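Side-chain contacts in carboxylase (PDB 5H80), which probably carboxylates biotin at the expense of ATP and bicarbonate, through the biotin carboxylase domain of a single-chain bacterial multienzyme: residues 97-101 and 102-106; 60-64 and 65-69. One frame throughout, in Å; residues are numbered along the deposited sequence.

Interaction 1 (97-101 and 102-106); sequences RVAQE and HAATH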
ATOM      1  N   ARG A  97      30.598 -17.742 -10.232  1.00 31.86           N
ATOM      2  CA  ARG A  97      30.786 -17.861 -11.649  1.00 33.54           C
ATOM      3  C   ARG A  97      29.779 -17.009 -12.395  1.00 28.24           C
ATOM      4  O   ARG A  97      30.153 -16.304 -13.335  1.00 34.34           O
ATOM      5  CB  ARG A  97      30.690 -19.293 -12.101  1.00 37.18           C
ATOM      6  CG  ARG A  97      31.928 -20.098 -11.851  1.00 43.28           C
ATOM      7  CD  ARG A  97      31.897 -21.404 -12.655  1.00 42.60           C
ATOM      8  NE  ARG A  97      31.014 -22.442 -12.107  1.00 46.26           N
ATOM      9  CZ  ARG A  97      31.248 -23.124 -10.976  1.00 43.98           C
ATOM     10  NH1 ARG A  97      32.332 -22.910 -10.223  1.00 52.84           N
ATOM     11  NH2 ARG A  97      30.415 -24.059 -10.607  1.00 47.62           N
ATOM     12  N   VAL A  98      28.514 -17.080 -11.946  1.00 31.51           N
ATOM     13  CA  VAL A  98      27.444 -16.244 -12.544  1.00 27.44           C
ATOM     14  C   VAL A  98      27.802 -14.792 -12.462  1.00 30.15           C
ATOM     15  O   VAL A  98      27.532 -14.011 -13.454  1.00 27.60           O
ATOM     16  CB  VAL A  98      26.013 -16.499 -11.942  1.00 30.32           C
ATOM     17  CG1 VAL A  98      24.956 -15.530 -12.534  1.00 31.68           C
ATOM     18  CG2 VAL A  98      25.563 -17.878 -12.280  1.00 28.38           C
ATOM     19  N   ALA A  99      28.324 -14.378 -11.314  1.00 28.31           N
ATOM     20  CA  ALA A  99      28.588 -12.978 -11.085  1.00 32.23           C
ATOM     21  C   ALA A  99      29.683 -12.490 -12.014  1.00 31.93           C
ATOM     22  O   ALA A  99      29.629 -11.393 -12.568  1.00 33.30           O
ATOM     23  CB  ALA A  99      29.004 -12.780  -9.654  1.00 36.15           C
ATOM     24  N   GLN A 100      30.747 -13.303 -12.126  1.00 29.97           N
ATOM     25  CA  GLN A 100      31.880 -12.978 -13.036  1.00 34.58           C
ATOM     26  C   GLN A 100      31.462 -12.840 -14.477  1.00 34.40           C
ATOM     27  O   GLN A 100      31.876 -11.901 -15.148  1.00 35.97           O
ATOM     28  CB  GLN A 100      32.916 -14.121 -12.958  1.00 38.50           C
ATOM     29  CG  GLN A 100      34.200 -13.888 -13.786  1.00 44.20           C
ATOM     30  CD  GLN A 100      35.212 -15.028 -13.666  1.00 58.09           C
ATOM     31  OE1 GLN A 100      36.158 -14.962 -12.876  1.00 57.53           O
ATOM     32  NE2 GLN A 100      35.024 -16.072 -14.467  1.00 57.27           N
ATOM     33  N   GLU A 101      30.659 -13.802 -14.933  1.00 34.70           N
ATOM     34  CA  GLU A 101      30.254 -14.016 -16.293  1.00 34.95           C
ATOM     35  C   GLU A 101      29.269 -12.960 -16.724  1.00 42.35           C
ATOM     36  O   GLU A 101      29.195 -12.641 -17.879  1.00 35.72           O
ATOM     37  CB  GLU A 101      29.624 -15.387 -16.403  1.00 41.06           C
ATOM     38  CG  GLU A 101      30.679 -16.470 -16.269  1.00 42.81           C
ATOM     39  CD  GLU A 101      30.181 -17.870 -16.492  1.00 49.60           C
ATOM     40  OE1 GLU A 101      29.312 -18.079 -17.343  1.00 54.61           O
ATOM     41  OE2 GLU A 101      30.683 -18.789 -15.832  1.00 61.72           O
ATOM     42  N   HIS A 102      28.509 -12.421 -15.772  1.00 36.08           N
ATOM     43  CA  HIS A 102      27.516 -11.369 -16.078  1.00 32.49           C
ATOM     44  C   HIS A 102      27.819 -10.029 -15.501  1.00 28.64           C
ATOM     45  O   HIS A 102      26.939  -9.125 -15.503  1.00 35.40           O
ATOM     46  CB  HIS A 102      26.124 -11.866 -15.611  1.00 28.57           C
ATOM     47  CG  HIS A 102      25.681 -13.069 -16.337  1.00 34.51           C
ATOM     48  ND1 HIS A 102      26.186 -14.316 -16.046  1.00 32.08           N
ATOM     49  CD2 HIS A 102      24.889 -13.222 -17.415  1.00 30.12           C
ATOM     50  CE1 HIS A 102      25.674 -15.198 -16.884  1.00 36.04           C
ATOM     51  NE2 HIS A 102      24.892 -14.558 -17.727  1.00 34.64           N
ATOM     52  N   ALA A 103      29.091  -9.787 -15.155  1.00 30.34           N
ATOM     53  CA  ALA A 103      29.567  -8.495 -14.725  1.00 32.70           C
ATOM     54  C   ALA A 103      28.695  -7.887 -13.583  1.00 27.18           C
ATOM     55  O   ALA A 103      28.486  -6.660 -13.550  1.00 33.26           O
ATOM     56  CB  ALA A 103      29.629  -7.531 -15.906  1.00 30.89           C
ATOM     57  N   ALA A 104      28.339  -8.717 -12.627  1.00 27.10           N
ATOM     58  CA  ALA A 104      27.783  -8.185 -11.358  1.00 28.20           C
ATOM     59  C   ALA A 104      28.854  -7.438 -10.515  1.00 33.88           C
ATOM     60  O   ALA A 104      30.075  -7.674 -10.683  1.00 31.20           O
ATOM     61  CB  ALA A 104      27.134  -9.332 -10.626  1.00 27.01           C
ATOM     62  N   THR A 105      28.393  -6.442  -9.731  1.00 25.24           N
ATOM     63  CA  THR A 105      29.161  -5.606  -8.859  1.00 26.70           C
ATOM     64  C   THR A 105      28.837  -5.836  -7.415  1.00 26.12           C
ATOM     65  O   THR A 105      29.554  -5.485  -6.558  1.00 26.21           O
ATOM     66  CB  THR A 105      28.884  -4.137  -9.303  1.00 27.63           C
ATOM     67  OG1 THR A 105      27.454  -3.886  -9.203  1.00 24.69           O
ATOM     68  CG2 THR A 105      29.266  -4.026 -10.746  1.00 29.68           C
ATOM     69  N   HIS A 106      27.624  -6.371  -7.166  1.00 23.62           N
ATOM     70  CA  HIS A 106      27.033  -6.500  -5.851  1.00 25.58           C
ATOM     71  C   HIS A 106      26.346  -7.841  -5.808  1.00 26.23           C
ATOM     72  O   HIS A 106      25.856  -8.379  -6.807  1.00 27.99           O
ATOM     73  CB  HIS A 106      25.985  -5.352  -5.579  1.00 25.17           C
ATOM     74  CG  HIS A 106      26.609  -4.015  -5.483  1.00 26.20           C
ATOM     75  ND1 HIS A 106      27.066  -3.372  -6.592  1.00 27.30           N
ATOM     76  CD2 HIS A 106      26.847  -3.183  -4.438  1.00 27.31           C
ATOM     77  CE1 HIS A 106      27.597  -2.217  -6.242  1.00 27.30           C
ATOM     78  NE2 HIS A 106      27.487  -2.085  -4.941  1.00 28.99           N
TER
HETATM   79  O   HOH W   1      31.944  -9.403 -11.579  1.00 37.37           O
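His102 grips Val98 O twice. Its ring ND1 donates to that oxygen at 2.9 Å, in the carbonyl plane and on a lone pair, with the acceptor only 10° out of the imidazole plane. The backbone N of His102 donates to Val98 O as well, at 3.0 Å but tilted from the carbonyl plane. With CG anti to the carbonyl carbon (chi1 -63°), the ring turns back along the helix, and its ND1 edge passes CG1 of Val98 at 3.9 Å. CB of Glu101 lies beside the same nitrogen. This is the C-terminal end of helix 92-101, closed by a Schellman motif: Ala103 takes the left-handed conformation, Ala104 N bonds to Ala99 O at 3.0 Å, and Ala103 N reaches Gln100 O in a weak bond of 3.5 Å. The apolar contact expected of that motif is made by Ala99 CB and Ala104 CB, 4.0 Å apart. A leucine in place of His102 would probably leave Val98 O with one of its two grips and the last helical turn less firmly tied. Water 1 bridges Ala99 O and Ala104 O. Further out, Val98 and His102 pack on Val79 of strand 77-80, while Ala99 and Ala104 meet Leu36 of strand 34-37.

Interaction 2 (60-64 and 65-69); sequences AVYAP and DDAGS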
ATOM      1  N   ALA A  60      19.047 -12.230 -11.759  1.00 24.37           N
ATOM      2  CA  ALA A  60      18.432 -13.336 -10.991  1.00 22.97           C
ATOM      3  C   ALA A  60      19.098 -14.661 -11.389  1.00 26.58           C
ATOM      4  O   ALA A  60      19.823 -14.724 -12.457  1.00 26.70           O
ATOM      5  CB  ALA A  60      16.919 -13.334 -11.213  1.00 25.98           C
ATOM      6  N   VAL A  61      18.927 -15.660 -10.530  1.00 27.74           N
ATOM      7  CA  VAL A  61      19.339 -17.018 -10.834  1.00 24.82           C
ATOM      8  C   VAL A  61      18.105 -17.903 -10.541  1.00 28.11           C
ATOM      9  O   VAL A  61      17.238 -17.627  -9.636  1.00 26.80           O
ATOM     10  CB  VAL A  61      20.597 -17.501 -10.050  1.00 27.43           C
ATOM     11  CG1 VAL A  61      21.894 -16.793 -10.497  1.00 29.01           C
ATOM     12  CG2 VAL A  61      20.420 -17.396  -8.510  1.00 30.76           C
ATOM     13  N   TYR A  62      17.990 -19.003 -11.245  1.00 22.11           N
ATOM     14  CA  TYR A  62      16.949 -19.952 -11.047  1.00 22.84           C
ATOM     15  C   TYR A  62      17.358 -21.390 -11.335  1.00 25.12           C
ATOM     16  O   TYR A  62      18.228 -21.641 -12.205  1.00 25.50           O
ATOM     17  CB  TYR A  62      15.637 -19.639 -11.855  1.00 22.95           C
ATOM     18  CG  TYR A  62      15.847 -19.598 -13.343  1.00 25.12           C
ATOM     19  CD1 TYR A  62      15.395 -20.643 -14.113  1.00 28.63           C
ATOM     20  CD2 TYR A  62      16.572 -18.550 -14.026  1.00 26.28           C
ATOM     21  CE1 TYR A  62      15.663 -20.715 -15.458  1.00 26.51           C
ATOM     22  CE2 TYR A  62      16.776 -18.589 -15.446  1.00 29.10           C
ATOM     23  CZ  TYR A  62      16.285 -19.679 -16.122  1.00 27.88           C
ATOM     24  OH  TYR A  62      16.488 -19.814 -17.458  1.00 27.56           O
ATOM     25  N   ALA A  63      16.788 -22.277 -10.570  1.00 29.27           N
ATOM     26  CA  ALA A  63      16.850 -23.720 -10.828  1.00 28.83           C
ATOM     27  C   ALA A  63      15.677 -24.076 -11.702  1.00 27.65           C
ATOM     28  O   ALA A  63      14.616 -23.420 -11.633  1.00 24.80           O
ATOM     29  CB  ALA A  63      16.759 -24.459  -9.511  1.00 33.52           C
ATOM     30  N   PRO A  64      15.805 -25.099 -12.610  1.00 29.38           N
ATOM     31  CA  PRO A  64      14.645 -25.395 -13.412  1.00 27.73           C
ATOM     32  C   PRO A  64      13.251 -25.667 -12.783  1.00 26.28           C
ATOM     33  O   PRO A  64      12.201 -25.240 -13.306  1.00 29.86           O
ATOM     34  CB  PRO A  64      15.124 -26.630 -14.290  1.00 28.04           C
ATOM     35  CG  PRO A  64      16.619 -26.657 -14.158  1.00 31.22           C
ATOM     36  CD  PRO A  64      16.889 -26.105 -12.786  1.00 32.21           C
ATOM     37  N   ASP A  65      13.194 -26.292 -11.639  1.00 25.01           N
ATOM     38  CA  ASP A  65      11.943 -26.524 -10.896  1.00 29.92           C
ATOM     39  C   ASP A  65      11.362 -25.250 -10.269  1.00 30.16           C
ATOM     40  O   ASP A  65      10.330 -25.313  -9.739  1.00 30.12           O
ATOM     41  CB  ASP A  65      12.089 -27.526  -9.813  1.00 33.12           C
ATOM     42  CG  ASP A  65      12.896 -27.036  -8.629  1.00 34.33           C
ATOM     43  OD1 ASP A  65      13.604 -26.007  -8.672  1.00 35.47           O
ATOM     44  OD2 ASP A  65      12.945 -27.840  -7.651  1.00 43.20           O
ATOM     45  N   ASP A  66      12.070 -24.144 -10.438  1.00 30.40           N
ATOM     46  CA  ASP A  66      11.685 -22.829  -9.960  1.00 31.13           C
ATOM     47  C   ASP A  66      11.395 -21.934 -11.116  1.00 32.09           C
ATOM     48  O   ASP A  66      11.300 -20.716 -10.950  1.00 32.33           O
ATOM     49  CB  ASP A  66      12.816 -22.278  -9.072  1.00 31.25           C
ATOM     50  CG  ASP A  66      12.308 -21.431  -7.890  1.00 29.22           C
ATOM     51  OD1 ASP A  66      11.080 -21.495  -7.590  1.00 29.67           O
ATOM     52  OD2 ASP A  66      13.178 -20.791  -7.286  1.00 28.76           O
ATOM     53  N   ALA A  67      11.379 -22.461 -12.365  1.00 26.02           N
ATOM     54  CA  ALA A  67      11.418 -21.570 -13.485  1.00 27.96           C
ATOM     55  C   ALA A  67      10.151 -20.679 -13.703  1.00 24.69           C
ATOM     56  O   ALA A  67      10.257 -19.623 -14.317  1.00 27.50           O
ATOM     57  CB  ALA A  67      11.864 -22.284 -14.782  1.00 31.50           C
ATOM     58  N   GLY A  68       9.048 -21.035 -13.108  1.00 25.09           N
ATOM     59  CA  GLY A  68       7.773 -20.274 -13.328  1.00 30.75           C
ATOM     60  C   GLY A  68       7.591 -19.158 -12.278  1.00 30.92           C
ATOM     61  O   GLY A  68       6.729 -18.323 -12.409  1.00 26.17           O
ATOM     62  N   SER A  69       8.468 -19.143 -11.339  1.00 25.28           N
ATOM     63  CA  SER A  69       8.567 -18.082 -10.305  1.00 27.71           C
ATOM     64  C   SER A  69       8.634 -16.706 -10.953  1.00 23.79           C
ATOM     65  O   SER A  69       9.367 -16.436 -11.903  1.00 22.84           O
ATOM     66  CB  SER A  69       9.717 -18.270  -9.328  1.00 27.47           C
ATOM     67  OG  SER A  69       9.802 -17.039  -8.493  1.00 24.73           O
TER
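A short 3-10 turn makes this local contact, folding the chain back just after strand 57-62 leaves the parallel, Rossmann-like sheet of the biotin carboxylase N-terminal domain and before helix 70-74 begins. The evidence is a pair of successive i to i+3 bonds: Asp66 N to Ala63 O at 2.9 Å, and Ala67 N to Pro64 O at 3.0 Å. Both donors stand above the plane of the carbonyl they meet, the second 66° out of it, as tight winding imposes. A type I turn from Asp66 to Ser69 overlaps its end, and Ser69 is the N-cap of helix 70-74. Side chains add little but specific packing. Tyr62, its CG held between backbone N and carbonyl carbon (chi1 60°), brings CD1 obliquely to within 4.0 Å of Ala67 CB. Asp65 adopts the same kind of first torsion (chi1 71°), which folds its carboxylate back so that OD1 lies 3.6 Å from Ala63 CB; its polar partners are Tyr418 OH for OD1 and Ser415 OG for OD2. Asp66 OD1 forms a salt bridge with Arg40. Besides accepting from Ala67 N, Pro64 O sits 3.3 Å from Ala67 CB.

From the N terminus, interaction 2 comes first, turning the chain between strand 57-62 and helix 70-74; interaction 1 follows in series, ending helix 92-101 and leading into strand 106-108. Each closes a short local loop; they neither nest nor cross. Their centres are 18 Å apart, yet they touch: Val98 CG1 packs on Val61 CG1 at 3.9 Å, placing the helix against strand 57-62. Strand 77-80 is a second link, since Val79 pairs through its backbone with Tyr62 and also meets the side chains of Val98 and His102. Interaction 2 additionally reaches Ser415 and Tyr418 of the biotin carboxylase C-terminal domain, whereas 102-106 runs alongside strand 34-37.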